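Local coordinates for protein possible galactose mutarotase (Streptomyces platensis subsp. rosaceus, PDB 4RNL) that is of unknown function but probably interconverts the anomers of galactose or a related aldose, at residues Y282-L287 with Y299-L305. Sequence-based numbering, arbitrary orientation.
Sequences YTADHL and YGPAAGL
Leu287 and Tyr299 run side by side and point the same way, with Leu287 CD1 lying 3.9 Å from Tyr299 CB. The leucine's CG stands anti to its own carbonyl carbon (chi1 -64°), which sets the side chain against the backbone carbonyls of Tyr299 and Gly300; its CB rests 3.4 Å from Gly300 O, and CD1 also lies loosely against the Ala303 methyl. Only the root of the tyrosine takes part: its ring leads away, and the hydroxyl is held by Asp190 and the backbone N of Gly63. Next to this, Pro301 lays one face of its ring on Leu287 O, which sits nearly over the ring centre, 3.3 Å from Pro301 CD. At the other end the methyl CG2 of Thr283 meets Leu305 CD2 at 3.8 Å, the two side chains slanting across each other.

Two beta turns meet here, type I from Ala284 to Leu287 and type II from Gly300 to Ala303. Ala302 N donates to Ala284 O at 3.3 Å, nearly straight at the hydrogen (163°) but approaching from well above the carbonyl plane. Thr283 O takes a CA-H contact from Ala302 CA at 3.1 Å.

Two side-chain bonds tie the residues leading into the first turn to the turn itself. Thr283 OG1 gives its proton to Asp285 OD2 on the syn side, 2.6 Å away, while receiving one from Tyr241 N. Tyr282 OH and His286 ND1 share a bond at the edge of the tyrosine ring, one face of which carries Ala284 N.

The long loop folds back on itself, its ends joining adjacent antiparallel strands 278-282 and 305-310; a glycerol, probably from the crystallisation liquor, lies beside Tyr282. Gly304 O, buried against the Ala284 methyl, forgoes hydrogen bonding, probably at some energetic cost, beside the off-plane Ala302-Ala284 bond.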
loop_
_atom_site.group_PDB
_atom_site.type_symbol
_atom_site.label_atom_id
_atom_site.label_comp_id
_atom_site.label_asym_id
_atom_site.label_seq_id
_atom_site.Cartn_x
_atom_site.Cartn_y
_atom_site.Cartn_z
ATOM N N TYR A 282 -1.930 8.868 -3.967
ATOM C CA TYR A 282 -2.474 8.640 -5.301
ATOM C C TYR A 282 -3.986 8.731 -5.256
ATOM O O TYR A 282 -4.634 8.040 -4.476
ATOM C CB TYR A 282 -2.021 7.285 -5.869
ATOM C CG TYR A 282 -2.620 7.010 -7.229
ATOM C CD1 TYR A 282 -2.508 7.941 -8.257
ATOM C CD2 TYR A 282 -3.310 5.828 -7.482
ATOM C CE1 TYR A 282 -3.075 7.705 -9.510
ATOM C CE2 TYR A 282 -3.873 5.576 -8.726
ATOM C CZ TYR A 282 -3.749 6.516 -9.733
ATOM O OH TYR A 282 -4.311 6.267 -10.961
ATOM N N THR A 283 -4.545 9.596 -6.090
ATOM C CA THR A 283 -5.978 9.867 -6.038
ATOM C C THR A 283 -6.811 9.087 -7.054
ATOM O O THR A 283 -7.919 9.499 -7.372
ATOM C CB THR A 283 -6.268 11.377 -6.180
ATOM O OG1 THR A 283 -5.584 11.887 -7.337
ATOM C CG2 THR A 283 -5.766 12.119 -4.951
ATOM N N ALA A 284 -6.285 7.974 -7.559
ATOM C CA ALA A 284 -7.081 7.027 -8.362
ATOM C C ALA A 284 -7.701 7.644 -9.605
ATOM O O ALA A 284 -8.869 7.388 -9.933
ATOM C CB ALA A 284 -8.182 6.367 -7.497
ATOM N N ASP A 285 -6.934 8.454 -10.317
ATOM C CA ASP A 285 -7.508 9.140 -11.461
ATOM C C ASP A 285 -7.708 8.250 -12.685
ATOM O O ASP A 285 -8.408 8.630 -13.618
ATOM C CB ASP A 285 -6.699 10.395 -11.779
ATOM C CG ASP A 285 -6.582 11.297 -10.576
ATOM O OD1 ASP A 285 -7.491 12.135 -10.373
ATOM O OD2 ASP A 285 -5.605 11.125 -9.811
ATOM N N HIS A 286 -7.130 7.055 -12.668
ATOM C CA HIS A 286 -7.294 6.137 -13.797
ATOM C C HIS A 286 -8.684 5.495 -13.815
ATOM O O HIS A 286 -9.131 4.991 -14.841
ATOM C CB HIS A 286 -6.229 5.048 -13.751
ATOM C CG HIS A 286 -6.463 4.025 -12.684
ATOM N ND1 HIS A 286 -6.098 4.225 -11.369
ATOM C CD2 HIS A 286 -7.021 2.793 -12.739
ATOM C CE1 HIS A 286 -6.428 3.159 -10.658
ATOM N NE2 HIS A 286 -6.984 2.273 -11.468
ATOM N N LEU A 287 -9.366 5.512 -12.673
ATOM C CA LEU A 287 -10.702 4.916 -12.576
ATOM C C LEU A 287 -11.709 5.646 -13.474
ATOM O O LEU A 287 -11.738 6.882 -13.526
ATOM C CB LEU A 287 -11.166 4.886 -11.113
ATOM C CG LEU A 287 -10.289 3.976 -10.238
ATOM C CD1 LEU A 287 -10.708 4.013 -8.775
ATOM C CD2 LEU A 287 -10.327 2.548 -10.742
ATOM N N TYR A 299 -16.700 2.572 -9.716
ATOM C CA TYR A 299 -15.708 3.511 -9.195
ATOM C C TYR A 299 -15.324 4.557 -10.244
ATOM O O TYR A 299 -14.819 4.211 -11.314
ATOM C CB TYR A 299 -14.441 2.756 -8.770
ATOM C CG TYR A 299 -14.580 1.881 -7.535
ATOM C CD1 TYR A 299 -15.438 2.226 -6.497
ATOM C CD2 TYR A 299 -13.834 0.717 -7.407
ATOM C CE1 TYR A 299 -15.559 1.430 -5.370
ATOM C CE2 TYR A 299 -13.942 -0.088 -6.287
ATOM C CZ TYR A 299 -14.804 0.274 -5.272
ATOM O OH TYR A 299 -14.907 -0.531 -4.160
ATOM N N GLY A 300 -15.556 5.832 -9.936
ATOM C CA GLY A 300 -15.097 6.918 -10.793
ATOM C C GLY A 300 -13.752 7.440 -10.311
ATOM O O GLY A 300 -13.219 6.950 -9.317
ATOM N N PRO A 301 -13.185 8.436 -11.016
ATOM C CA PRO A 301 -11.908 9.008 -10.574
ATOM C C PRO A 301 -12.024 9.538 -9.147
ATOM O O PRO A 301 -13.073 10.087 -8.790
ATOM C CB PRO A 301 -11.666 10.155 -11.571
ATOM C CG PRO A 301 -13.027 10.450 -12.166
ATOM C CD PRO A 301 -13.726 9.118 -12.203
ATOM N N ALA A 302 -10.986 9.315 -8.344
ATOM C CA ALA A 302 -10.941 9.740 -6.941
ATOM C C ALA A 302 -11.954 9.029 -6.035
ATOM O O ALA A 302 -12.320 9.547 -4.980
ATOM C CB ALA A 302 -11.066 11.262 -6.824
ATOM N N ALA A 303 -12.376 7.831 -6.425
ATOM C CA ALA A 303 -13.335 7.067 -5.612
ATOM C C ALA A 303 -12.731 6.726 -4.263
ATOM O O ALA A 303 -13.450 6.560 -3.278
ATOM C CB ALA A 303 -13.764 5.794 -6.339
ATOM N N GLY A 304 -11.404 6.630 -4.222
ATOM C CA GLY A 304 -10.671 6.377 -2.991
ATOM C C GLY A 304 -9.271 6.960 -3.080
ATOM O O GLY A 304 -8.843 7.372 -4.160
ATOM N N LEU A 305 -8.564 7.005 -1.953
ATOM C CA LEU A 305 -7.228 7.595 -1.903
ATOM C C LEU A 305 -6.264 6.550 -1.409
ATOM O O LEU A 305 -6.525 5.898 -0.396
ATOM C CB LEU A 305 -7.199 8.769 -0.922
ATOM C CG LEU A 305 -8.317 9.787 -1.111
ATOM C CD1 LEU A 305 -8.340 10.778 0.043
ATOM C CD2 LEU A 305 -8.133 10.498 -2.443
#